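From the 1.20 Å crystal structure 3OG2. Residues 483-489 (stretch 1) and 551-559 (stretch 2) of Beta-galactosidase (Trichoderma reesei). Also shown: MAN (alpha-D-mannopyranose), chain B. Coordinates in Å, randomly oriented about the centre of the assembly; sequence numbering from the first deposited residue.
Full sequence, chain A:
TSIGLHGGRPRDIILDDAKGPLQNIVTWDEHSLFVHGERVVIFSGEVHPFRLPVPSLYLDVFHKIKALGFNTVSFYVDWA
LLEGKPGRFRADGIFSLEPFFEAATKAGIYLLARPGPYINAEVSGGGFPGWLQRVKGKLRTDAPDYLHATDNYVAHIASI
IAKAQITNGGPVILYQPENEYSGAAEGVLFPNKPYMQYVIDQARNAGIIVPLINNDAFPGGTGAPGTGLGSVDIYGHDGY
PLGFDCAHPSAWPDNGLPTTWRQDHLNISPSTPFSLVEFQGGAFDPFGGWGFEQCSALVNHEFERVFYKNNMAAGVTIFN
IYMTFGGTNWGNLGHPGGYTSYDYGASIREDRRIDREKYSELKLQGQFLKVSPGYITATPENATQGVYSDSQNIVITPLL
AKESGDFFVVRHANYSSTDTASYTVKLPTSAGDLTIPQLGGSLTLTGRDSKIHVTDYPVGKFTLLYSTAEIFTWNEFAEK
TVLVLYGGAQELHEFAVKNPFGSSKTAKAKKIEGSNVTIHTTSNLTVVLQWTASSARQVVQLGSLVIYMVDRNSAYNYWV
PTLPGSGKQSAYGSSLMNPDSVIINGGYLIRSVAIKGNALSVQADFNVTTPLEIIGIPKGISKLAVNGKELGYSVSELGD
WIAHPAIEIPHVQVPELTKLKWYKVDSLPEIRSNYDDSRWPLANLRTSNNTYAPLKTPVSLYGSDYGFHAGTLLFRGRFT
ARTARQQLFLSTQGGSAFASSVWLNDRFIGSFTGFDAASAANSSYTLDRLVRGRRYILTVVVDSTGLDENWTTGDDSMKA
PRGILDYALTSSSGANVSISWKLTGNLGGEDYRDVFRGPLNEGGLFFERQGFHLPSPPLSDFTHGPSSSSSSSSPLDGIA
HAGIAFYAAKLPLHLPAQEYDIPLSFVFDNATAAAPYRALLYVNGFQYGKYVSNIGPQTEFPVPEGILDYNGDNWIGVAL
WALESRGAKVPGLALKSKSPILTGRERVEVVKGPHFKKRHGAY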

ATOM      1  N   LEU A 483       6.560   1.942  33.051  1.00  8.96           N
ATOM      2  CA  LEU A 483       6.683   3.046  32.108  1.00  8.12           C
ATOM      3  C   LEU A 483       7.972   2.809  31.300  1.00  7.57           C
ATOM      4  O   LEU A 483       8.998   2.503  31.917  1.00  9.59           O
ATOM      5  CB  LEU A 483       6.795   4.360  32.888  1.00  9.34           C
ATOM      6  CG  LEU A 483       7.135   5.602  32.078  1.00  9.68           C
ATOM      7  CD1 LEU A 483       6.040   5.942  31.059  1.00 10.31           C
ATOM      8  CD2 LEU A 483       7.348   6.794  33.029  1.00 11.07           C
ATOM      9  N   VAL A 484       7.915   2.890  29.991  1.00  7.64           N
ATOM     10  CA  VAL A 484       9.086   2.721  29.125  1.00  7.80           C
ATOM     11  C   VAL A 484       9.323   4.048  28.431  1.00  7.52           C
ATOM     12  O   VAL A 484       8.423   4.537  27.704  1.00  9.16           O
ATOM     13  CB  VAL A 484       8.876   1.610  28.084  1.00  8.00           C
ATOM     14  CG1 VAL A 484      10.153   1.454  27.237  1.00  9.80           C
ATOM     15  CG2 VAL A 484       8.483   0.306  28.788  1.00  9.52           C
ATOM     16  N   LEU A 485      10.501   4.612  28.667  1.00  8.32           N
ATOM     17  CA  LEU A 485      10.908   5.905  28.118  1.00  8.49           C
ATOM     18  C   LEU A 485      12.130   5.701  27.207  1.00  8.42           C
ATOM     19  O   LEU A 485      12.946   4.777  27.488  1.00 10.05           O
ATOM     20  CB  LEU A 485      11.377   6.855  29.243  1.00  9.40           C
ATOM     21  CG  LEU A 485      10.315   7.203  30.287  1.00  9.41           C
ATOM     22  CD1 LEU A 485      10.912   8.117  31.350  1.00 11.72           C
ATOM     23  CD2 LEU A 485       9.132   7.887  29.603  1.00 12.27           C
ATOM     24  N   TYR A 486      12.260   6.521  26.181  1.00  8.90           N
ATOM     25  CA  TYR A 486      13.441   6.361  25.343  1.00  9.76           C
ATOM     26  C   TYR A 486      13.968   7.697  24.846  1.00  9.05           C
ATOM     27  O   TYR A 486      13.269   8.708  24.729  1.00 10.56           O
ATOM     28  CB  TYR A 486      13.197   5.411  24.129  1.00  9.93           C
ATOM     29  CG  TYR A 486      12.211   6.013  23.118  1.00 10.10           C
ATOM     30  CD1 TYR A 486      10.840   5.865  23.321  1.00 11.24           C
ATOM     31  CD2 TYR A 486      12.626   6.728  22.005  1.00 10.25           C
ATOM     32  CE1 TYR A 486       9.933   6.412  22.412  1.00 11.29           C
ATOM     33  CE2 TYR A 486      11.744   7.286  21.106  1.00 10.50           C
ATOM     34  CZ  TYR A 486      10.373   7.117  21.323  1.00 11.78           C
ATOM     35  OH  TYR A 486       9.473   7.681  20.416  1.00 11.99           O
ATOM     36  N   GLY A 487      15.285   7.674  24.533  1.00 10.34           N
ATOM     37  CA  GLY A 487      15.942   8.790  23.833  1.00 10.04           C
ATOM     38  C   GLY A 487      16.861   8.239  22.761  1.00  9.24           C
ATOM     39  O   GLY A 487      17.286   7.086  22.825  1.00 10.42           O
ATOM     40  N   GLY A 488      17.226   9.060  21.800  1.00 10.70           N
ATOM     41  CA  GLY A 488      18.305   8.707  20.873  1.00 10.86           C
ATOM     42  C   GLY A 488      19.587   8.560  21.662  1.00 10.69           C
ATOM     43  O   GLY A 488      19.812   9.185  22.707  1.00 13.02           O
ATOM     44  N   ALA A 489      20.459   7.720  21.151  1.00 13.59           N
ATOM     45  CA  ALA A 489      21.744   7.508  21.848  1.00 14.19           C
ATOM     46  C   ALA A 489      22.505   8.805  22.108  1.00 13.76           C
ATOM     47  O   ALA A 489      22.551   9.711  21.270  1.00 15.69           O
ATOM     48  CB  ALA A 489      22.608   6.572  21.024  1.00 17.11           C
TER
HETATM   49  C1  MAN B   4      20.606   2.619  12.397  1.00 10.14           C
HETATM   50  C2  MAN B   4      20.092   3.994  12.797  1.00  9.51           C
HETATM   51  C3  MAN B   4      21.285   4.791  13.379  1.00 10.54           C
HETATM   52  C4  MAN B   4      21.882   4.013  14.579  1.00 11.80           C
HETATM   53  C5  MAN B   4      22.350   2.627  14.076  1.00 12.71           C
HETATM   54  C6  MAN B   4      22.833   1.785  15.262  1.00 14.31           C
HETATM   55  O2  MAN B   4      19.082   3.827  13.779  1.00 10.19           O
HETATM   56  O3  MAN B   4      20.732   6.041  13.885  1.00 10.96           O
HETATM   57  O4  MAN B   4      23.002   4.729  15.055  1.00 14.40           O
HETATM   58  O5  MAN B   4      21.216   1.963  13.509  1.00 11.13           O
HETATM   59  O6  MAN B   4      23.410   0.565  14.770  1.00 22.44           O
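Stretch 2 551-559: DRNSAYNYW

Stretch 2 meets stretch 1 first as a strand partner and then as a short helix packed against it. The parallel bridge pairs Asp551 with Gly487, whose CA atoms lie 4.9 Å apart, just where the strand 483-487 ends. The carbonyl of Gly487 faces stretch 2: its O lies 3.1 Å from Asp551 CA in a CA-H...O contact and accepts a weak hydrogen bond from Arg552 N at 2.8 Å.

Asp551, in the p rotamer, is also the N-cap of the helix. The first turn of a helix leaves amide hydrogens without backbone acceptors, and a short carboxylate can reach back to serve one: Ser554 N donates to Asp551 OD1 at 3.0 Å, and Ser554 OG donates to the same Asp551 OD1 at 2.7 Å. The other oxygen, Asp551 OD2, takes a weak hydrogen bond from a water at 3.0 Å. That water accepts from Asn553 N at 3.1 Å and, weakly, from Ala489 N at 3.4 Å, so it links the two stretches beside the bridge.

Arg552 opens the helix. Its CA lies 4.1 Å from Tyr486 CD2, and its long side chain runs on to Gly488, bringing Arg552 NH1 to 3.5 Å from Gly488 CA, with Gly488 N over one face of the guanidinium. Glycine suits this place because a CB there would fall only 2.8 Å from Arg552 NH1.

The CA-to-CB bond of Asn553 points sideways; the end of the side chain comes nearer to stretch 1 but makes no contact with it, and Asn553 ND2 donates to MAN O2 at 2.9 Å, nearly straight at 170°. Ser554 makes no contact with stretch 1; its part is the pair of hydrogen bonds to the carboxylate of Asp551.

Ala555 turns its methyl toward the strand, and Ala555 CB packs 4.0 Å from Tyr486 CB. A small side chain allows this close approach of helix and strand. The helical bond from Ala555 N to Asp551 O, 2.9 Å, ties this residue back to the cap.

A type I turn from Ala555 to Tyr558 then redirects the chain, with Tyr558 N donating to Ala555 O at 3.0 Å. Tyr556 and Asn557, in the middle of the turn, do not touch stretch 1. Tyr558 returns as a strand residue with CB toward stretch 1, and Tyr558 CE2 comes to 4.4 Å from Val484 CG1, an apolar contact within the buried interior; its hydroxyl is hydrogen-bonded elsewhere in the structure. Trp559 continues the strand out of reach.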

ATOM      1  N   ASP A 551      17.539   3.345  24.890  1.00  9.35           N
ATOM      2  CA  ASP A 551      17.740   4.196  23.715  1.00  9.65           C
ATOM      3  C   ASP A 551      16.736   3.794  22.652  1.00  8.91           C
ATOM      4  O   ASP A 551      16.034   2.761  22.666  1.00 10.40           O
ATOM      5  CB  ASP A 551      19.175   4.137  23.240  1.00 10.88           C
ATOM      6  CG  ASP A 551      19.584   2.818  22.633  1.00 14.27           C
ATOM      7  OD1 ASP A 551      18.908   1.785  22.857  1.00 18.66           O
ATOM      8  OD2 ASP A 551      20.652   2.836  21.979  1.00 23.64           O
ATOM      9  N   ARG A 552      16.639   4.656  21.625  1.00  9.55           N
ATOM     10  CA  ARG A 552      15.663   4.444  20.550  1.00  9.22           C
ATOM     11  C   ARG A 552      15.844   3.112  19.875  1.00  8.64           C
ATOM     12  O   ARG A 552      14.880   2.409  19.589  1.00  9.50           O
ATOM     13  CB  ARG A 552      15.863   5.546  19.485  1.00 11.28           C
ATOM     14  CG  ARG A 552      14.851   5.391  18.374  1.00 12.23           C
ATOM     15  CD  ARG A 552      15.235   6.286  17.174  1.00 17.55           C
ATOM     16  NE  ARG A 552      15.069   7.711  17.469  1.00 17.20           N
ATOM     17  CZ  ARG A 552      15.949   8.671  17.637  1.00 17.90           C
ATOM     18  NH1 ARG A 552      17.292   8.498  17.545  1.00 29.90           N
ATOM     19  NH2 ARG A 552      15.468   9.873  17.899  1.00 18.71           N
ATOM     20  N   ASN A 553      17.098   2.744  19.572  1.00  9.94           N
ATOM     21  CA  ASN A 553      17.300   1.502  18.839  1.00  9.70           C
ATOM     22  C   ASN A 553      16.925   0.298  19.696  1.00  9.75           C
ATOM     23  O   ASN A 553      16.505  -0.694  19.097  1.00 11.82           O
ATOM     24  CB  ASN A 553      18.748   1.410  18.347  1.00 11.08           C
ATOM     25  CG  ASN A 553      18.960   2.417  17.244  1.00 10.60           C
ATOM     26  OD1 ASN A 553      19.193   3.603  17.483  1.00 15.27           O
ATOM     27  ND2 ASN A 553      18.922   1.957  15.996  1.00 11.26           N
ATOM     28  N   SER A 554      17.032   0.380  21.013  1.00  9.65           N
ATOM     29  CA  SER A 554      16.480  -0.711  21.839  1.00  9.67           C
ATOM     30  C   SER A 554      14.960  -0.663  21.828  1.00  9.07           C
ATOM     31  O   SER A 554      14.308  -1.727  21.749  1.00  9.99           O
ATOM     32  CB  SER A 554      16.971  -0.541  23.270  1.00 10.03           C
ATOM     33  OG  SER A 554      18.351  -0.770  23.301  1.00 14.06           O
ATOM     34  N   ALA A 555      14.363   0.536  21.914  1.00  8.87           N
ATOM     35  CA  ALA A 555      12.897   0.635  21.914  1.00  8.66           C
ATOM     36  C   ALA A 555      12.269   0.050  20.655  1.00  7.56           C
ATOM     37  O   ALA A 555      11.176  -0.490  20.648  1.00  8.74           O
ATOM     38  CB  ALA A 555      12.474   2.108  22.000  1.00 10.83           C
ATOM     39  N   TYR A 556      12.994   0.107  19.537  1.00  7.88           N
ATOM     40  CA  TYR A 556      12.511  -0.481  18.286  1.00  7.89           C
ATOM     41  C   TYR A 556      12.177  -1.961  18.462  1.00  7.71           C
ATOM     42  O   TYR A 556      11.371  -2.486  17.694  1.00  9.13           O
ATOM     43  CB  TYR A 556      13.638  -0.429  17.268  1.00  8.84           C
ATOM     44  CG  TYR A 556      13.856   0.888  16.554  1.00  7.97           C
ATOM     45  CD1 TYR A 556      12.975   1.959  16.580  1.00  8.24           C
ATOM     46  CD2 TYR A 556      15.036   0.998  15.779  1.00  8.27           C
ATOM     47  CE1 TYR A 556      13.264   3.138  15.867  1.00  8.54           C
ATOM     48  CE2 TYR A 556      15.305   2.153  15.044  1.00  9.06           C
ATOM     49  CZ  TYR A 556      14.416   3.223  15.099  1.00  8.53           C
ATOM     50  OH  TYR A 556      14.678   4.359  14.373  1.00  8.93           O
ATOM     51  N   ASN A 557      12.791  -2.635  19.431  1.00  7.56           N
ATOM     52  CA  ASN A 557      12.534  -4.068  19.606  1.00  8.34           C
ATOM     53  C   ASN A 557      11.517  -4.396  20.679  1.00  7.75           C
ATOM     54  O   ASN A 557      11.355  -5.566  21.019  1.00  9.13           O
ATOM     55  CB  ASN A 557      13.880  -4.778  19.969  1.00 10.91           C
ATOM     56  CG  ASN A 557      14.875  -4.595  18.825  1.00 12.73           C
ATOM     57  OD1 ASN A 557      14.694  -4.913  17.653  1.00 15.16           O
ATOM     58  ND2 ASN A 557      16.016  -4.054  19.245  1.00 20.99           N
ATOM     59  N   TYR A 558      10.814  -3.408  21.201  1.00  7.90           N
ATOM     60  CA  TYR A 558       9.742  -3.657  22.168  1.00  7.53           C
ATOM     61  C   TYR A 558       8.376  -3.720  21.465  1.00  6.66           C
ATOM     62  O   TYR A 558       8.183  -3.114  20.389  1.00  7.47           O
ATOM     63  CB  TYR A 558       9.672  -2.498  23.212  1.00  8.53           C
ATOM     64  CG  TYR A 558      10.714  -2.566  24.304  1.00  8.35           C
ATOM     65  CD1 TYR A 558      12.096  -2.439  24.007  1.00  9.96           C
ATOM     66  CD2 TYR A 558      10.386  -2.714  25.645  1.00  9.81           C
ATOM     67  CE1 TYR A 558      13.041  -2.486  25.035  1.00 10.34           C
ATOM     68  CE2 TYR A 558      11.330  -2.768  26.683  1.00 10.37           C
ATOM     69  CZ  TYR A 558      12.655  -2.647  26.339  1.00 10.11           C
ATOM     70  OH  TYR A 558      13.618  -2.712  27.356  1.00 11.15           O
ATOM     71  N   TRP A 559       7.448  -4.431  22.109  1.00  6.81           N
ATOM     72  CA  TRP A 559       6.157  -4.721  21.524  1.00  6.70           C
ATOM     73  C   TRP A 559       5.126  -4.640  22.619  1.00  6.32           C
ATOM     74  O   TRP A 559       5.433  -4.928  23.787  1.00  7.61           O
ATOM     75  CB  TRP A 559       6.152  -6.156  20.928  1.00  7.62           C
ATOM     76  CG  TRP A 559       7.218  -6.359  19.903  1.00  6.97           C
ATOM     77  CD1 TRP A 559       8.473  -6.847  20.155  1.00  7.46           C
ATOM     78  CD2 TRP A 559       7.171  -6.089  18.508  1.00  6.92           C
ATOM     79  NE1 TRP A 559       9.213  -6.908  18.979  1.00  7.36           N
ATOM     80  CE2 TRP A 559       8.426  -6.430  17.957  1.00  7.30           C
ATOM     81  CE3 TRP A 559       6.167  -5.560  17.657  1.00  7.24           C
ATOM     82  CZ2 TRP A 559       8.741  -6.295  16.600  1.00  7.67           C
ATOM     83  CZ3 TRP A 559       6.503  -5.435  16.315  1.00  6.63           C
ATOM     84  CH2 TRP A 559       7.739  -5.785  15.786  1.00  7.58           C
TER
HETATM   85  O   HOH W   1      19.469   4.684  19.976  1.00 17.02           O